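Local coordinates for putative glucoamylase (Bacteroides caccae ATCC 43185, PDB 4QT9), which probably hydrolyses alpha-linked glucose polymers or oligosaccharides and has an alpha/alpha toroid fold, at residues Val86-Gly91 with Asp157-Ile162. Numbering follows the deposited sequence.
Sequences VTREEG and DKEKAI
Arg88 and Glu159 join the first turns of helices 88-104 and 157-172 of the alpha/alpha toroid, about 24 Å from the centre of the chain to that of the contact, through a side-on, two-bond salt bridge. The side chains cross at about a right angle, with the guanidinium and carboxylate planes inclined by 24°. Arg88 NE donates to Glu159 OE2 at 2.8 Å and Arg88 NH2 to Glu159 OE1 at 2.7 Å. Both bonds are almost straight; the oxygens lie nearly in the guanidinium plane, whereas the nitrogens, on the syn side, stand some 20-25° out of the carboxylate plane. Arginine suits this place because its chain can bridge the gap between helices: with CG anti to the backbone N (chi1 179°) and the chain extended as far as NE, it carries the charge over to Glu159. Glutamate offers two oxygens to match NE and NH2; it leaves its helix toward 86-91, extended beyond CG, and also touches Leu92 and Tyr152.

OE1 also accepts from the backbone N of Asn156. A water 3.1 Å from Arg88 O approaches Glu159 OE2 too, but so closely that this second link is doubtful.

Thr87 prepares the start of the arginine's helix. Its short hydroxyl side chain suits the N-cap: OG1 accepts from Glu90 N (3.1 Å), and Thr87 N donates to Glu90 OE1 (2.9 Å), completing a capping box.

The paired bonds hold guanidinium and carboxylate against rotation, and the arginine's charge, together with the nearby helix N-terminus, would be expected to keep the buried Glu159 ionised.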
loop_
_atom_site.group_PDB
_atom_site.type_symbol
_atom_site.label_atom_id
_atom_site.label_comp_id
_atom_site.label_asym_id
_atom_site.label_seq_id
_atom_site.Cartn_x
_atom_site.Cartn_y
_atom_site.Cartn_z
ATOM N N VAL A 86 -13.391 -17.912 -0.620
ATOM C CA VAL A 86 -14.721 -17.705 -0.042
ATOM C C VAL A 86 -15.724 -17.756 -1.191
ATOM O O VAL A 86 -15.336 -17.554 -2.346
ATOM C CB VAL A 86 -14.821 -16.393 0.786
ATOM C CG1 VAL A 86 -13.943 -16.474 2.026
ATOM C CG2 VAL A 86 -14.455 -15.169 -0.040
ATOM N N THR A 87 -17.002 -18.017 -0.900
ATOM C CA THR A 87 -18.030 -18.036 -1.951
ATOM C C THR A 87 -18.350 -16.606 -2.439
ATOM O O THR A 87 -18.015 -15.628 -1.761
ATOM C CB THR A 87 -19.294 -18.744 -1.452
ATOM O OG1 THR A 87 -19.896 -17.931 -0.448
ATOM C CG2 THR A 87 -19.004 -20.154 -0.902
ATOM N N ARG A 88 -18.970 -16.492 -3.614
ATOM C CA ARG A 88 -19.412 -15.224 -4.207
ATOM C C ARG A 88 -20.327 -14.466 -3.218
ATOM O O ARG A 88 -20.201 -13.249 -3.076
ATOM C CB ARG A 88 -20.183 -15.522 -5.527
ATOM C CG ARG A 88 -20.743 -14.309 -6.260
ATOM C CD ARG A 88 -21.531 -14.698 -7.498
ATOM N NE ARG A 88 -21.807 -13.543 -8.362
ATOM C CZ ARG A 88 -22.242 -13.622 -9.618
ATOM N NH1 ARG A 88 -22.452 -14.805 -10.184
ATOM N NH2 ARG A 88 -22.457 -12.520 -10.323
ATOM N N GLU A 89 -21.249 -15.208 -2.547
ATOM C CA GLU A 89 -22.227 -14.700 -1.570
ATOM C C GLU A 89 -21.525 -14.184 -0.311
ATOM O O GLU A 89 -21.868 -13.095 0.159
ATOM C CB GLU A 89 -23.274 -15.784 -1.195
ATOM C CG GLU A 89 -24.095 -16.312 -2.365
ATOM C CD GLU A 89 -23.396 -17.161 -3.420
ATOM O OE1 GLU A 89 -22.480 -17.951 -3.076
ATOM O OE2 GLU A 89 -23.779 -17.031 -4.606
ATOM N N GLU A 90 -20.533 -14.940 0.213
ATOM C CA GLU A 90 -19.735 -14.531 1.378
ATOM C C GLU A 90 -18.913 -13.257 1.104
ATOM O O GLU A 90 -18.842 -12.373 1.969
ATOM C CB GLU A 90 -18.781 -15.643 1.816
ATOM C CG GLU A 90 -19.464 -16.770 2.562
ATOM C CD GLU A 90 -18.607 -18.002 2.790
ATOM O OE1 GLU A 90 -17.754 -18.325 1.929
ATOM O OE2 GLU A 90 -18.821 -18.668 3.828
ATOM N N GLY A 91 -18.288 -13.192 -0.069
ATOM C CA GLY A 91 -17.496 -12.040 -0.463
ATOM C C GLY A 91 -18.327 -10.777 -0.599
ATOM O O GLY A 91 -17.890 -9.696 -0.198
ATOM N N ASP A 157 -27.541 -7.801 -10.088
ATOM C CA ASP A 157 -28.174 -6.580 -9.580
ATOM C C ASP A 157 -27.688 -6.169 -8.172
ATOM O O ASP A 157 -27.513 -4.977 -7.920
ATOM C CB ASP A 157 -29.706 -6.716 -9.602
ATOM C CG ASP A 157 -30.320 -6.589 -10.996
ATOM O OD1 ASP A 157 -29.547 -6.458 -11.986
ATOM O OD2 ASP A 157 -31.575 -6.595 -11.099
ATOM N N LYS A 158 -27.443 -7.134 -7.284
ATOM C CA LYS A 158 -26.988 -6.859 -5.917
ATOM C C LYS A 158 -25.548 -6.361 -5.916
ATOM O O LYS A 158 -25.201 -5.484 -5.119
ATOM C CB LYS A 158 -27.124 -8.107 -5.047
ATOM C CG LYS A 158 -28.562 -8.627 -5.012
ATOM C CD LYS A 158 -28.736 -9.770 -4.043
ATOM C CE LYS A 158 -28.121 -11.063 -4.492
ATOM N NZ LYS A 158 -28.119 -12.070 -3.396
ATOM N N GLU A 159 -24.718 -6.918 -6.815
ATOM C CA GLU A 159 -23.320 -6.520 -7.013
ATOM C C GLU A 159 -23.249 -5.109 -7.606
ATOM O O GLU A 159 -22.475 -4.292 -7.104
ATOM C CB GLU A 159 -22.604 -7.523 -7.913
ATOM C CG GLU A 159 -22.195 -8.780 -7.157
ATOM C CD GLU A 159 -21.859 -10.009 -7.984
ATOM O OE1 GLU A 159 -22.172 -10.034 -9.197
ATOM O OE2 GLU A 159 -21.304 -10.967 -7.401
ATOM N N LYS A 160 -24.078 -4.815 -8.649
ATOM C CA LYS A 160 -24.150 -3.486 -9.287
ATOM C C LYS A 160 -24.610 -2.418 -8.272
ATOM O O LYS A 160 -24.110 -1.305 -8.307
ATOM C CB LYS A 160 -25.089 -3.482 -10.505
ATOM C CG LYS A 160 -24.630 -4.316 -11.713
ATOM C CD LYS A 160 -25.447 -3.916 -12.957
ATOM C CE LYS A 160 -26.189 -4.995 -13.708
ATOM N NZ LYS A 160 -25.288 -5.908 -14.458
ATOM N N ALA A 161 -25.531 -2.763 -7.349
ATOM C CA ALA A 161 -25.971 -1.835 -6.298
ATOM C C ALA A 161 -24.804 -1.509 -5.347
ATOM O O ALA A 161 -24.659 -0.362 -4.913
ATOM C CB ALA A 161 -27.138 -2.435 -5.516
ATOM N N ILE A 162 -23.946 -2.508 -5.070
ATOM C CA ILE A 162 -22.763 -2.339 -4.224
ATOM C C ILE A 162 -21.802 -1.387 -4.928
ATOM O O ILE A 162 -21.317 -0.459 -4.279
ATOM C CB ILE A 162 -22.110 -3.711 -3.854
ATOM C CG1 ILE A 162 -22.949 -4.463 -2.810
ATOM C CG2 ILE A 162 -20.665 -3.574 -3.376
ATOM C CD1 ILE A 162 -23.147 -3.741 -1.493
HETATM O O HOH W 1 -21.886 -11.644 -5.089
#